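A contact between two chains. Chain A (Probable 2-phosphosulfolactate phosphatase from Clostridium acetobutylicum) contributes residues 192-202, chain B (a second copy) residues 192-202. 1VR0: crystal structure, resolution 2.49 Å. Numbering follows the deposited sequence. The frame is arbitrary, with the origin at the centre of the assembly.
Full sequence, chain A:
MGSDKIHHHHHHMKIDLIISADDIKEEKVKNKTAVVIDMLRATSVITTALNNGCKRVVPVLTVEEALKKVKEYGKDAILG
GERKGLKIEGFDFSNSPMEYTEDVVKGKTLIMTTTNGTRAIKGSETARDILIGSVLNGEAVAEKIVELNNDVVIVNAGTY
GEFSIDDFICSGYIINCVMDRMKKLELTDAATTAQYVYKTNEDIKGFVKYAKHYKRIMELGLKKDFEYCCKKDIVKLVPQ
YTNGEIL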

ATOM      1  N   THR A 192       1.026  10.548  -2.613  1.00 37.15           N
ATOM      2  CA  THR A 192       2.126  11.370  -2.139  1.00 37.16           C
ATOM      3  C   THR A 192       3.420  10.539  -2.005  1.00 37.35           C
ATOM      4  O   THR A 192       4.492  10.944  -2.448  1.00 37.48           O
ATOM      5  CB  THR A 192       1.761  11.974  -0.772  1.00 37.01           C
ATOM      6  OG1 THR A 192       0.661  12.877  -0.918  1.00 36.40           O
ATOM      7  CG2 THR A 192       2.919  12.666  -0.166  1.00 36.34           C
ATOM      8  N   THR A 193       3.310   9.358  -1.416  1.00 37.70           N
ATOM      9  CA  THR A 193       4.477   8.490  -1.195  1.00 37.42           C
ATOM     10  C   THR A 193       5.076   7.973  -2.505  1.00 37.43           C
ATOM     11  O   THR A 193       6.289   7.991  -2.685  1.00 37.47           O
ATOM     12  CB  THR A 193       4.124   7.329  -0.252  1.00 37.62           C
ATOM     13  OG1 THR A 193       3.551   7.845   0.967  1.00 36.96           O
ATOM     14  CG2 THR A 193       5.383   6.504   0.125  1.00 37.87           C
ATOM     15  N   ALA A 194       4.235   7.552  -3.445  1.00 37.69           N
ATOM     16  CA  ALA A 194       4.709   7.160  -4.770  1.00 37.61           C
ATOM     17  C   ALA A 194       5.440   8.316  -5.437  1.00 37.93           C
ATOM     18  O   ALA A 194       6.539   8.141  -5.948  1.00 38.41           O
ATOM     19  CB  ALA A 194       3.569   6.734  -5.633  1.00 37.70           C
ATOM     20  N   GLN A 195       4.827   9.494  -5.440  1.00 37.87           N
ATOM     21  CA  GLN A 195       5.433  10.649  -6.060  1.00 38.08           C
ATOM     22  C   GLN A 195       6.789  10.960  -5.425  1.00 37.90           C
ATOM     23  O   GLN A 195       7.737  11.320  -6.115  1.00 37.58           O
ATOM     24  CB  GLN A 195       4.461  11.830  -5.955  1.00 38.20           C
ATOM     25  CG  GLN A 195       4.832  13.046  -6.786  1.00 38.78           C
ATOM     26  CD  GLN A 195       5.790  13.953  -6.096  1.00 41.59           C
ATOM     27  OE1 GLN A 195       5.836  13.987  -4.850  1.00 46.06           O
ATOM     28  NE2 GLN A 195       6.625  14.669  -6.878  1.00 41.21           N
ATOM     29  N   TYR A 196       6.875  10.783  -4.111  1.00 38.01           N
ATOM     30  CA  TYR A 196       8.105  11.009  -3.367  1.00 38.17           C
ATOM     31  C   TYR A 196       9.211  10.073  -3.811  1.00 38.49           C
ATOM     32  O   TYR A 196      10.362  10.519  -4.021  1.00 38.39           O
ATOM     33  CB  TYR A 196       7.883  10.839  -1.860  1.00 37.72           C
ATOM     34  CG  TYR A 196       9.190  10.842  -1.105  1.00 38.25           C
ATOM     35  CD1 TYR A 196       9.909  12.017  -0.937  1.00 37.50           C
ATOM     36  CD2 TYR A 196       9.730   9.654  -0.582  1.00 38.29           C
ATOM     37  CE1 TYR A 196      11.131  12.021  -0.262  1.00 37.15           C
ATOM     38  CE2 TYR A 196      10.942   9.653   0.097  1.00 38.08           C
ATOM     39  CZ  TYR A 196      11.644  10.839   0.251  1.00 38.65           C
ATOM     40  OH  TYR A 196      12.864  10.838   0.912  1.00 38.00           O
ATOM     41  N   VAL A 197       8.857   8.790  -3.955  1.00 38.47           N
ATOM     42  CA  VAL A 197       9.794   7.765  -4.395  1.00 38.42           C
ATOM     43  C   VAL A 197      10.298   8.100  -5.794  1.00 38.60           C
ATOM     44  O   VAL A 197      11.526   8.001  -6.076  1.00 38.09           O
ATOM     45  CB  VAL A 197       9.139   6.363  -4.400  1.00 38.51           C
ATOM     46  CG1 VAL A 197      10.053   5.325  -5.062  1.00 38.27           C
ATOM     47  CG2 VAL A 197       8.806   5.937  -2.999  1.00 38.79           C
ATOM     48  N   TYR A 198       9.367   8.498  -6.671  1.00 38.38           N
ATOM     49  CA  TYR A 198       9.753   8.900  -8.027  1.00 38.61           C
ATOM     50  C   TYR A 198      10.654  10.135  -7.989  1.00 38.90           C
ATOM     51  O   TYR A 198      11.749  10.129  -8.538  1.00 38.95           O
ATOM     52  CB  TYR A 198       8.548   9.180  -8.931  1.00 38.13           C
ATOM     53  CG  TYR A 198       9.005   9.901 -10.148  1.00 37.57           C
ATOM     54  CD1 TYR A 198       9.652   9.202 -11.162  1.00 37.52           C
ATOM     55  CD2 TYR A 198       8.911  11.304 -10.255  1.00 36.71           C
ATOM     56  CE1 TYR A 198      10.162   9.857 -12.276  1.00 36.92           C
ATOM     57  CE2 TYR A 198       9.413  11.970 -11.384  1.00 36.19           C
ATOM     58  CZ  TYR A 198      10.028  11.233 -12.396  1.00 36.49           C
ATOM     59  OH  TYR A 198      10.543  11.822 -13.536  1.00 36.13           O
ATOM     60  N   LYS A 199      10.173  11.185  -7.343  1.00 39.59           N
ATOM     61  CA  LYS A 199      10.848  12.490  -7.319  1.00 40.18           C
ATOM     62  C   LYS A 199      12.311  12.325  -6.837  1.00 39.63           C
ATOM     63  O   LYS A 199      13.197  13.008  -7.319  1.00 40.00           O
ATOM     64  CB  LYS A 199       9.980  13.386  -6.421  1.00 40.58           C
ATOM     65  CG  LYS A 199      10.279  14.857  -6.213  1.00 41.86           C
ATOM     66  CD  LYS A 199       9.600  15.319  -4.801  1.00 45.18           C
ATOM     67  CE  LYS A 199       8.638  16.587  -4.881  1.00 49.09           C
ATOM     68  NZ  LYS A 199       9.294  17.823  -4.287  1.00 51.17           N
ATOM     69  N   THR A 200      12.576  11.368  -5.950  1.00 39.28           N
ATOM     70  CA  THR A 200      13.935  11.111  -5.447  1.00 39.01           C
ATOM     71  C   THR A 200      14.721  10.062  -6.245  1.00 39.44           C
ATOM     72  O   THR A 200      15.785   9.638  -5.833  1.00 39.44           O
ATOM     73  CB  THR A 200      13.906  10.680  -3.937  1.00 38.17           C
ATOM     74  OG1 THR A 200      12.928   9.658  -3.744  1.00 37.40           O
ATOM     75  CG2 THR A 200      13.552  11.818  -3.048  1.00 35.70           C
ATOM     76  N   ASN A 201      14.199   9.661  -7.396  1.00 40.27           N
ATOM     77  CA  ASN A 201      14.760   8.598  -8.215  1.00 40.29           C
ATOM     78  C   ASN A 201      14.219   8.776  -9.630  1.00 40.95           C
ATOM     79  O   ASN A 201      13.650   7.858 -10.206  1.00 41.36           O
ATOM     80  CB  ASN A 201      14.276   7.253  -7.650  1.00 40.81           C
ATOM     81  CG  ASN A 201      14.921   6.887  -6.315  1.00 39.83           C
ATOM     82  OD1 ASN A 201      16.016   6.393  -6.309  1.00 40.53           O
ATOM     83  ND2 ASN A 201      14.216   7.079  -5.204  1.00 38.33           N
ATOM     84  N   GLU A 202      14.363   9.974 -10.180  1.00 41.49           N
ATOM     85  CA  GLU A 202      13.737  10.322 -11.464  1.00 42.17           C
ATOM     86  C   GLU A 202      14.071   9.428 -12.634  1.00 41.69           C
ATOM     87  O   GLU A 202      13.276   9.280 -13.556  1.00 41.58           O
ATOM     88  CB  GLU A 202      14.083  11.752 -11.857  1.00 42.32           C
ATOM     89  CG  GLU A 202      13.137  12.722 -11.193  1.00 45.52           C
ATOM     90  CD  GLU A 202      13.636  14.134 -11.257  1.00 50.00           C
ATOM     91  OE1 GLU A 202      14.332  14.461 -12.260  1.00 53.68           O
ATOM     92  OE2 GLU A 202      13.337  14.906 -10.306  1.00 52.48           O
TER
ATOM     93  N   THR B 192      10.339  -2.859   2.025  1.00 37.15           N
ATOM     94  CA  THR B 192      11.473  -2.169   1.435  1.00 37.16           C
ATOM     95  C   THR B 192      11.172  -0.667   1.250  1.00 37.35           C
ATOM     96  O   THR B 192      11.973   0.196   1.595  1.00 37.48           O
ATOM     97  CB  THR B 192      11.801  -2.798   0.070  1.00 37.01           C
ATOM     98  OG1 THR B 192      12.242  -4.148   0.251  1.00 36.40           O
ATOM     99  CG2 THR B 192      12.826  -2.013  -0.649  1.00 36.34           C
ATOM    100  N   THR B 193       9.994  -0.357   0.727  1.00 37.70           N
ATOM    101  CA  THR B 193       9.605   1.038   0.466  1.00 37.42           C
ATOM    102  C   THR B 193       9.441   1.849   1.754  1.00 37.43           C
ATOM    103  O   THR B 193       9.918   2.974   1.846  1.00 37.47           O
ATOM    104  CB  THR B 193       8.333   1.099  -0.393  1.00 37.62           C
ATOM    105  OG1 THR B 193       8.512   0.316  -1.591  1.00 36.96           O
ATOM    106  CG2 THR B 193       8.006   2.555  -0.818  1.00 37.87           C
ATOM    107  N   ALA B 194       8.807   1.271   2.770  1.00 37.69           N
ATOM    108  CA  ALA B 194       8.712   1.921   4.076  1.00 37.61           C
ATOM    109  C   ALA B 194      10.100   2.198   4.633  1.00 37.93           C
ATOM    110  O   ALA B 194      10.381   3.307   5.073  1.00 38.41           O
ATOM    111  CB  ALA B 194       7.958   1.065   5.037  1.00 37.70           C
ATOM    112  N   GLN B 195      10.966   1.192   4.623  1.00 37.87           N
ATOM    113  CA  GLN B 195      12.304   1.352   5.142  1.00 38.08           C
ATOM    114  C   GLN B 195      13.048   2.462   4.398  1.00 37.90           C
ATOM    115  O   GLN B 195      13.781   3.239   5.001  1.00 37.58           O
ATOM    116  CB  GLN B 195      13.032   0.005   5.050  1.00 38.20           C
ATOM    117  CG  GLN B 195      14.354  -0.065   5.792  1.00 38.78           C
ATOM    118  CD  GLN B 195      15.500   0.452   4.994  1.00 41.59           C
ATOM    119  OE1 GLN B 195      15.460   0.422   3.748  1.00 46.06           O
ATOM    120  NE2 GLN B 195      16.527   0.996   5.679  1.00 41.21           N
ATOM    121  N   TYR B 196      12.822   2.544   3.092  1.00 38.01           N
ATOM    122  CA  TYR B 196      13.434   3.565   2.252  1.00 38.17           C
ATOM    123  C   TYR B 196      13.006   4.959   2.661  1.00 38.49           C
ATOM    124  O   TYR B 196      13.859   5.870   2.767  1.00 38.39           O
ATOM    125  CB  TYR B 196      13.087   3.350   0.774  1.00 37.72           C
ATOM    126  CG  TYR B 196      13.519   4.523  -0.070  1.00 38.25           C
ATOM    127  CD1 TYR B 196      14.862   4.744  -0.346  1.00 37.50           C
ATOM    128  CD2 TYR B 196      12.580   5.442  -0.573  1.00 38.29           C
ATOM    129  CE1 TYR B 196      15.269   5.841  -1.105  1.00 37.15           C
ATOM    130  CE2 TYR B 196      12.979   6.532  -1.336  1.00 38.08           C
ATOM    131  CZ  TYR B 196      14.326   6.734  -1.596  1.00 38.65           C
ATOM    132  OH  TYR B 196      14.730   7.832  -2.340  1.00 38.00           O
ATOM    133  N   VAL B 197      11.697   5.117   2.891  1.00 38.47           N
ATOM    134  CA  VAL B 197      11.124   6.389   3.312  1.00 38.42           C
ATOM    135  C   VAL B 197      11.721   6.798   4.654  1.00 38.60           C
ATOM    136  O   VAL B 197      12.102   7.986   4.853  1.00 38.09           O
ATOM    137  CB  VAL B 197       9.583   6.305   3.431  1.00 38.51           C
ATOM    138  CG1 VAL B 197       9.007   7.571   4.075  1.00 38.27           C
ATOM    139  CG2 VAL B 197       8.967   6.088   2.079  1.00 38.79           C
ATOM    140  N   TYR B 198      11.808   5.829   5.575  1.00 38.38           N
ATOM    141  CA  TYR B 198      12.418   6.101   6.879  1.00 38.61           C
ATOM    142  C   TYR B 198      13.892   6.473   6.718  1.00 38.90           C
ATOM    143  O   TYR B 198      14.331   7.517   7.187  1.00 38.95           O
ATOM    144  CB  TYR B 198      12.297   4.924   7.852  1.00 38.13           C
ATOM    145  CG  TYR B 198      13.220   5.137   8.998  1.00 37.57           C
ATOM    146  CD1 TYR B 198      12.883   6.046   9.995  1.00 37.52           C
ATOM    147  CD2 TYR B 198      14.493   4.531   9.043  1.00 36.71           C
ATOM    148  CE1 TYR B 198      13.758   6.327  11.037  1.00 36.92           C
ATOM    149  CE2 TYR B 198      15.375   4.802  10.101  1.00 36.19           C
ATOM    150  CZ  TYR B 198      14.991   5.696  11.100  1.00 36.49           C
ATOM    151  OH  TYR B 198      15.808   6.008  12.172  1.00 36.13           O
ATOM    152  N   LYS B 199      14.642   5.606   6.059  1.00 39.59           N
ATOM    153  CA  LYS B 199      16.099   5.743   5.924  1.00 40.18           C
ATOM    154  C   LYS B 199      16.453   7.137   5.348  1.00 39.63           C
ATOM    155  O   LYS B 199      17.447   7.727   5.732  1.00 40.00           O
ATOM    156  CB  LYS B 199      16.545   4.561   5.048  1.00 40.58           C
ATOM    157  CG  LYS B 199      18.004   4.280   4.749  1.00 41.86           C
ATOM    158  CD  LYS B 199      18.081   3.410   3.368  1.00 45.18           C
ATOM    159  CE  LYS B 199      18.907   2.050   3.455  1.00 49.09           C
ATOM    160  NZ  LYS B 199      20.251   2.169   2.758  1.00 51.17           N
ATOM    161  N   THR B 200      15.601   7.697   4.491  1.00 39.28           N
ATOM    162  CA  THR B 200      15.829   9.027   3.906  1.00 39.01           C
ATOM    163  C   THR B 200      15.203  10.186   4.696  1.00 39.44           C
ATOM    164  O   THR B 200      15.175  11.310   4.230  1.00 39.44           O
ATOM    165  CB  THR B 200      15.311   9.090   2.424  1.00 38.17           C
ATOM    166  OG1 THR B 200      13.990   8.555   2.350  1.00 37.40           O
ATOM    167  CG2 THR B 200      16.173   8.294   1.510  1.00 35.70           C
ATOM    168  N   ASN B 201      14.721   9.907   5.899  1.00 40.27           N
ATOM    169  CA  ASN B 201      14.001  10.863   6.726  1.00 40.29           C
ATOM    170  C   ASN B 201      14.067  10.363   8.166  1.00 40.95           C
ATOM    171  O   ASN B 201      13.047  10.206   8.823  1.00 41.36           O
ATOM    172  CB  ASN B 201      12.536  10.888   6.262  1.00 40.81           C
ATOM    173  CG  ASN B 201      12.340  11.559   4.904  1.00 39.83           C
ATOM    174  OD1 ASN B 201      12.287  12.757   4.843  1.00 40.53           O
ATOM    175  ND2 ASN B 201      12.180  10.781   3.837  1.00 38.33           N
ATOM    176  N   GLU B 202      15.269  10.076   8.646  1.00 41.49           N
ATOM    177  CA  GLU B 202      15.451   9.427   9.953  1.00 42.17           C
ATOM    178  C   GLU B 202      14.829  10.126  11.138  1.00 41.69           C
ATOM    179  O   GLU B 202      14.464   9.489  12.120  1.00 41.58           O
ATOM    180  CB  GLU B 202      16.932   9.234  10.251  1.00 42.32           C
ATOM    181  CG  GLU B 202      17.435   7.963   9.610  1.00 45.52           C
ATOM    182  CD  GLU B 202      18.931   7.902   9.571  1.00 50.00           C
ATOM    183  OE1 GLU B 202      19.563   8.473  10.505  1.00 53.68           O
ATOM    184  OE2 GLU B 202      19.469   7.291   8.607  1.00 52.48           O
TER

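The two stretches are related by an exact two-fold axis, so each contact between unlike residues occurs twice, while the Tyr196 pair meets across the axis once. Their helices, residues 192-199, cross at 68° with axes no closer than 11.4 Å; side chains must therefore span the gap, and the two stretches bury 321 Å² between them, both sides summed.

The polar evidence centres on the tyrosine hydroxyl. Tyr196(A), with chi1 t and CA-to-CB directed toward chain B, donates from OH to OG1 of Thr200(B) at 2.9 Å, the acceptor lying at the ring edge, near its plane. That threonine, chi1 p, in turn donates from OG1 to O of Tyr196(B) at 2.7 Å, so a single hydroxyl links the partner's side chain to its own helix end. Thr200(B) is the first residue after the helix to leave helical phi/psi; its backbone N also donates to Tyr196(B) O, at 3.1 Å, and its short side chain reaches the same carbonyl. Next to it, Asn201(B) ND2 donates to Val197(B) O at 3.0 Å, with an angle of 157°; the same ND2 lies 3.0 Å from Tyr196(A) OH.

The apolar contacts are at ordinary van der Waals distance. Tyr196(A) CE2 meets Tyr196(B) CE2 at 4.0 Å, and the tyrosines lose the most area, 76 and 74 Å². Thr193(A) CG2 approaches Val197(B) CG2 at 4.1 Å: threonine offers a methyl here while its OG1 is hydrogen-bonded elsewhere in the structure.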